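Local coordinates for protein bacterioferritin (Mycobacterium tuberculosis, PDB 3UOI) that probably stores iron, oxidising Fe(2+) with dioxygen at a ferroxidase centre and depositing the ferric mineral inside a 24-subunit shell that also binds heme b, at residues Lys32-Asp35 with Glu41-Ala44; Glu87-Asp92 with Glu137-Leu142. All coordinates share one frame; numbering follows the deposited sequence.

Contact 1: residues Lys32-Asp35 with Glu41-Ala44; sequences KMQD and ELAA
Q34 lays the end of its side chain across the isobutyl group of L42, crossing it at a slant. The methyl CD2 of L42 does most of the touching: it lies 3.3 Å from CD of Q34 and also approaches OE1 and NE2, so the amide meets the leucine through its whole end and not through one atom. L42 reaches it because its CG stands opposite the backbone N (chi1 172°), while the Q34 chain runs extended beyond CG. The amide is held by polar partners at both ends: OE1 of Q34 is hydrogen-bonded to OG1 of T46, one helical turn after L42, and NE2 probably has a partner on helix 85-112. These two bonds would limit rotation of the amide and give OE1 and NE2 of this buried side chain a partner each. Beside this pair the backbones come close, with CA of Q34 5.2 Å from CA of A43. The close approach is consistent with the small side chain of A43, whose CB lies 3.6 Å from the backbone N of D35 and 3.9 Å from CB of Q34. On the far side of helix 7-36, K32 forms salt bridges with E58 and D62 of a second subunit. Helices 7-36 and 40-66 thus pack closely right beside their short connection, an alpha-hairpin turn at one end of the ferritin-like four-helix bundle.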
loop_
_atom_site.group_PDB
_atom_site.type_symbol
_atom_site.label_atom_id
_atom_site.label_comp_id
_atom_site.label_asym_id
_atom_site.label_seq_id
_atom_site.Cartn_x
_atom_site.Cartn_y
_atom_site.Cartn_z
ATOM N N LYS A 32 -32.842 -30.479 6.840
ATOM C CA LYS A 32 -32.464 -30.770 8.202
ATOM C C LYS A 32 -32.349 -32.270 8.461
ATOM O O LYS A 32 -31.493 -32.688 9.178
ATOM C CB LYS A 32 -33.449 -30.192 9.179
ATOM C CG LYS A 32 -33.645 -28.756 9.095
ATOM C CD LYS A 32 -32.422 -27.950 9.279
ATOM C CE LYS A 32 -31.846 -28.007 10.646
ATOM N NZ LYS A 32 -30.492 -27.643 10.669
ATOM N N MET A 33 -33.276 -33.038 7.913
ATOM C CA MET A 33 -33.278 -34.467 8.047
ATOM C C MET A 33 -32.072 -35.019 7.343
ATOM O O MET A 33 -31.505 -35.943 7.809
ATOM C CB MET A 33 -34.532 -35.113 7.477
ATOM C CG MET A 33 -35.852 -34.928 8.209
ATOM S SD MET A 33 -37.234 -35.787 7.416
ATOM C CE MET A 33 -36.972 -37.490 7.700
ATOM N N GLN A 34 -31.719 -34.462 6.195
ATOM C CA GLN A 34 -30.532 -34.894 5.468
ATOM C C GLN A 34 -29.257 -34.584 6.257
ATOM O O GLN A 34 -28.393 -35.375 6.385
ATOM C CB GLN A 34 -30.492 -34.350 4.052
ATOM C CG GLN A 34 -31.587 -34.809 3.183
ATOM C CD GLN A 34 -31.781 -34.030 1.896
ATOM O OE1 GLN A 34 -31.083 -33.104 1.607
ATOM N NE2 GLN A 34 -32.729 -34.442 1.120
ATOM N N ASP A 35 -29.217 -33.411 6.835
ATOM C CA ASP A 35 -28.121 -33.037 7.680
ATOM C C ASP A 35 -27.985 -33.931 8.901
ATOM O O ASP A 35 -26.912 -34.292 9.230
ATOM C CB ASP A 35 -28.239 -31.601 8.112
ATOM C CG ASP A 35 -26.942 -30.903 8.108
ATOM O OD1 ASP A 35 -25.927 -31.569 8.017
ATOM O OD2 ASP A 35 -26.942 -29.690 8.237
ATOM N N GLU A 41 -23.475 -32.656 2.624
ATOM C CA GLU A 41 -23.234 -31.969 1.387
ATOM C C GLU A 41 -24.507 -31.791 0.549
ATOM O O GLU A 41 -24.714 -30.769 -0.009
ATOM C CB GLU A 41 -22.060 -32.571 0.638
ATOM C CG GLU A 41 -20.781 -32.834 1.471
ATOM C CD GLU A 41 -20.130 -31.583 2.124
ATOM O OE1 GLU A 41 -19.350 -30.899 1.477
ATOM O OE2 GLU A 41 -20.388 -31.333 3.311
ATOM N N LEU A 42 -25.354 -32.804 0.523
ATOM C CA LEU A 42 -26.660 -32.765 -0.074
ATOM C C LEU A 42 -27.625 -31.795 0.630
ATOM O O LEU A 42 -28.356 -31.140 -0.002
ATOM C CB LEU A 42 -27.281 -34.144 -0.111
ATOM C CG LEU A 42 -28.740 -34.240 -0.544
ATOM C CD1 LEU A 42 -28.873 -34.124 -2.056
ATOM C CD2 LEU A 42 -29.433 -35.450 -0.000
ATOM N N ALA A 43 -27.577 -31.751 1.944
ATOM C CA ALA A 43 -28.459 -30.944 2.747
ATOM C C ALA A 43 -28.332 -29.450 2.448
ATOM O O ALA A 43 -29.241 -28.747 2.604
ATOM C CB ALA A 43 -28.223 -31.205 4.183
ATOM N N ALA A 44 -27.148 -28.995 2.091
ATOM C CA ALA A 44 -26.931 -27.631 1.722
ATOM C C ALA A 44 -27.630 -27.344 0.408
ATOM O O ALA A 44 -28.146 -26.292 0.207
ATOM C CB ALA A 44 -25.521 -27.342 1.631
#

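Contact 2: residues Glu87-Asp92 with Glu137-Leu142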
loop_
_atom_site.group_PDB
_atom_site.type_symbol
_atom_site.label_atom_id
_atom_site.label_comp_id
_atom_site.label_asym_id
_atom_site.label_seq_id
_atom_site.Cartn_x
_atom_site.Cartn_y
_atom_site.Cartn_z
ATOM N N GLU A 87 -37.001 -41.695 -1.265
ATOM C CA GLU A 87 -38.351 -41.199 -1.083
ATOM C C GLU A 87 -38.372 -39.667 -1.056
ATOM O O GLU A 87 -39.291 -39.106 -1.484
ATOM C CB GLU A 87 -39.039 -41.700 0.176
ATOM C CG GLU A 87 -39.054 -43.129 0.408
ATOM C CD GLU A 87 -39.680 -43.492 1.732
ATOM O OE1 GLU A 87 -40.217 -42.639 2.401
ATOM O OE2 GLU A 87 -39.629 -44.658 2.096
ATOM N N GLN A 88 -37.355 -39.045 -0.473
ATOM C CA GLN A 88 -37.278 -37.573 -0.360
ATOM C C GLN A 88 -37.216 -36.837 -1.693
ATOM O O GLN A 88 -37.975 -35.960 -1.937
ATOM C CB GLN A 88 -36.142 -37.151 0.563
ATOM C CG GLN A 88 -36.533 -37.178 1.961
ATOM C CD GLN A 88 -35.427 -36.924 2.942
ATOM O OE1 GLN A 88 -34.311 -36.687 2.581
ATOM N NE2 GLN A 88 -35.762 -36.930 4.173
ATOM N N PHE A 89 -36.365 -37.300 -2.578
ATOM C CA PHE A 89 -36.327 -36.811 -3.931
ATOM C C PHE A 89 -37.671 -37.043 -4.621
ATOM O O PHE A 89 -38.084 -36.238 -5.383
ATOM C CB PHE A 89 -35.269 -37.513 -4.751
ATOM C CG PHE A 89 -33.894 -37.264 -4.324
ATOM C CD1 PHE A 89 -33.474 -36.025 -3.990
ATOM C CD2 PHE A 89 -32.973 -38.293 -4.297
ATOM C CE1 PHE A 89 -32.183 -35.832 -3.604
ATOM C CE2 PHE A 89 -31.710 -38.081 -3.918
ATOM C CZ PHE A 89 -31.322 -36.859 -3.560
ATOM N N GLU A 90 -38.302 -38.172 -4.364
ATOM C CA GLU A 90 -39.590 -38.506 -4.949
ATOM C C GLU A 90 -40.738 -37.628 -4.533
ATOM O O GLU A 90 -41.587 -37.291 -5.298
ATOM C CB GLU A 90 -39.926 -39.957 -4.774
ATOM C CG GLU A 90 -39.731 -40.658 -6.025
ATOM C CD GLU A 90 -39.871 -42.116 -5.897
ATOM O OE1 GLU A 90 -40.021 -42.582 -4.759
ATOM O OE2 GLU A 90 -39.803 -42.777 -6.943
ATOM N N ALA A 91 -40.722 -37.299 -3.270
ATOM C CA ALA A 91 -41.634 -36.396 -2.651
ATOM C C ALA A 91 -41.473 -34.982 -3.194
ATOM O O ALA A 91 -42.397 -34.281 -3.385
ATOM C CB ALA A 91 -41.433 -36.445 -1.174
ATOM N N ASP A 92 -40.245 -34.570 -3.376
ATOM C CA ASP A 92 -39.949 -33.261 -3.892
ATOM C C ASP A 92 -40.361 -33.152 -5.348
ATOM O O ASP A 92 -40.834 -32.166 -5.777
ATOM C CB ASP A 92 -38.510 -32.885 -3.617
ATOM C CG ASP A 92 -38.214 -32.706 -2.117
ATOM O OD1 ASP A 92 -37.071 -32.571 -1.827
ATOM O OD2 ASP A 92 -39.076 -32.727 -1.258
ATOM N N GLU A 137 -34.664 -35.866 -10.803
ATOM C CA GLU A 137 -34.714 -37.027 -11.645
ATOM C C GLU A 137 -33.317 -37.541 -11.956
ATOM O O GLU A 137 -33.098 -38.682 -11.869
ATOM C CB GLU A 137 -35.538 -36.763 -12.911
ATOM C CG GLU A 137 -36.952 -36.292 -12.632
ATOM C CD GLU A 137 -37.828 -36.112 -13.827
ATOM O OE1 GLU A 137 -37.355 -35.807 -14.891
ATOM O OE2 GLU A 137 -39.014 -36.224 -13.663
ATOM N N THR A 138 -32.370 -36.661 -12.233
ATOM C CA THR A 138 -30.978 -37.035 -12.385
ATOM C C THR A 138 -30.427 -37.679 -11.094
ATOM O O THR A 138 -29.676 -38.577 -11.175
ATOM C CB THR A 138 -30.094 -35.870 -12.786
ATOM O OG1 THR A 138 -30.357 -35.495 -14.112
ATOM C CG2 THR A 138 -28.645 -36.236 -12.669
ATOM N N GLN A 139 -30.819 -37.225 -9.924
ATOM C CA GLN A 139 -30.385 -37.893 -8.715
ATOM C C GLN A 139 -30.936 -39.325 -8.641
ATOM O O GLN A 139 -30.260 -40.243 -8.334
ATOM C CB GLN A 139 -30.703 -37.099 -7.427
ATOM C CG GLN A 139 -30.251 -35.658 -7.366
ATOM C CD GLN A 139 -28.898 -35.421 -7.948
ATOM O OE1 GLN A 139 -27.920 -35.721 -7.337
ATOM N NE2 GLN A 139 -28.844 -34.893 -9.119
ATOM N N LEU A 140 -32.183 -39.509 -8.960
ATOM C CA LEU A 140 -32.690 -40.854 -8.961
ATOM C C LEU A 140 -31.985 -41.719 -10.011
ATOM O O LEU A 140 -31.721 -42.840 -9.751
ATOM C CB LEU A 140 -34.183 -40.897 -9.010
ATOM C CG LEU A 140 -34.803 -40.249 -7.790
ATOM C CD1 LEU A 140 -36.098 -39.646 -8.119
ATOM C CD2 LEU A 140 -34.995 -41.256 -6.798
ATOM N N GLU A 141 -31.648 -41.138 -11.161
ATOM C CA GLU A 141 -30.957 -41.848 -12.243
ATOM C C GLU A 141 -29.616 -42.348 -11.771
ATOM O O GLU A 141 -29.240 -43.459 -12.025
ATOM C CB GLU A 141 -30.689 -40.944 -13.468
ATOM C CG GLU A 141 -31.871 -40.172 -14.101
ATOM C CD GLU A 141 -31.533 -39.346 -15.405
ATOM O OE1 GLU A 141 -30.427 -38.838 -15.619
ATOM O OE2 GLU A 141 -32.444 -39.176 -16.195
ATOM N N LEU A 142 -28.904 -41.471 -11.092
ATOM C CA LEU A 142 -27.599 -41.737 -10.533
ATOM C C LEU A 142 -27.626 -42.796 -9.470
ATOM O O LEU A 142 -26.744 -43.594 -9.387
ATOM C CB LEU A 142 -26.973 -40.483 -10.006
ATOM C CG LEU A 142 -26.325 -39.577 -11.007
ATOM C CD1 LEU A 142 -25.845 -38.310 -10.334
ATOM C CD2 LEU A 142 -25.204 -40.278 -11.636
#
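The ring of F89 carries Q139 over one face and the methyl CD2 of L140 at its edge. CB of Q139 sits 4.0 Å from the ring centroid, only 18° off the normal, a CH-pi contact displaced toward the CE2 side of the ring, where CE2 of F89 and CB of Q139 are 3.8 Å apart. From there the glutamine chain bends at chi2, and CG passes near CZ before the amide turns away, its plane 77° from that of the ring. The aliphatic part of Q139 thus covers the aromatic face while its polar end is engaged with other groups: NE2 is hydrogen-bonded to the carbonyl O of Y135 one turn earlier, and OE1 to the hydroxyl of Y151 on helix 148-153. L140 fills the other part of the interface. Its branch leads toward helix 85-112, and CD1 lies 4.1 Å from CB of F89 and 4.3 Å from CG of E90, packing against the aliphatic portion of the glutamate. R86 and L93 also touch L140, while L136 reaches F89. The segment axes approach to 9.8 Å at 153° between their N-to-C directions, a spacing bridged by side chains from both helices. This is antiparallel helix packing between helices 85-112 and 116-146, the second helical pair of the ferritin-like four-helix bundle.

Contact 1 joins helices 7-36 and 40-66, contact 2 joins helices 85-112 and 116-146, and their centres are 14 Å apart. They touch through helix 85-112: NE2 of Q34 lies 3.1 Å from OE1 of Q88, a probable hydrogen bond, and CD1 of L42 lies 4.0 Å from CZ of F89. Both lie beside, but not among, the predicted ferroxidase iron ligands. The side chain of F89 is about 7 Å from that of H132 and about 8 Å from that of E96, whereas the side chain of L42 is about 9 Å from that of H132 and that of Q34 about 10 Å from that of E96. Heme is about 12 Å from the D35 side chain.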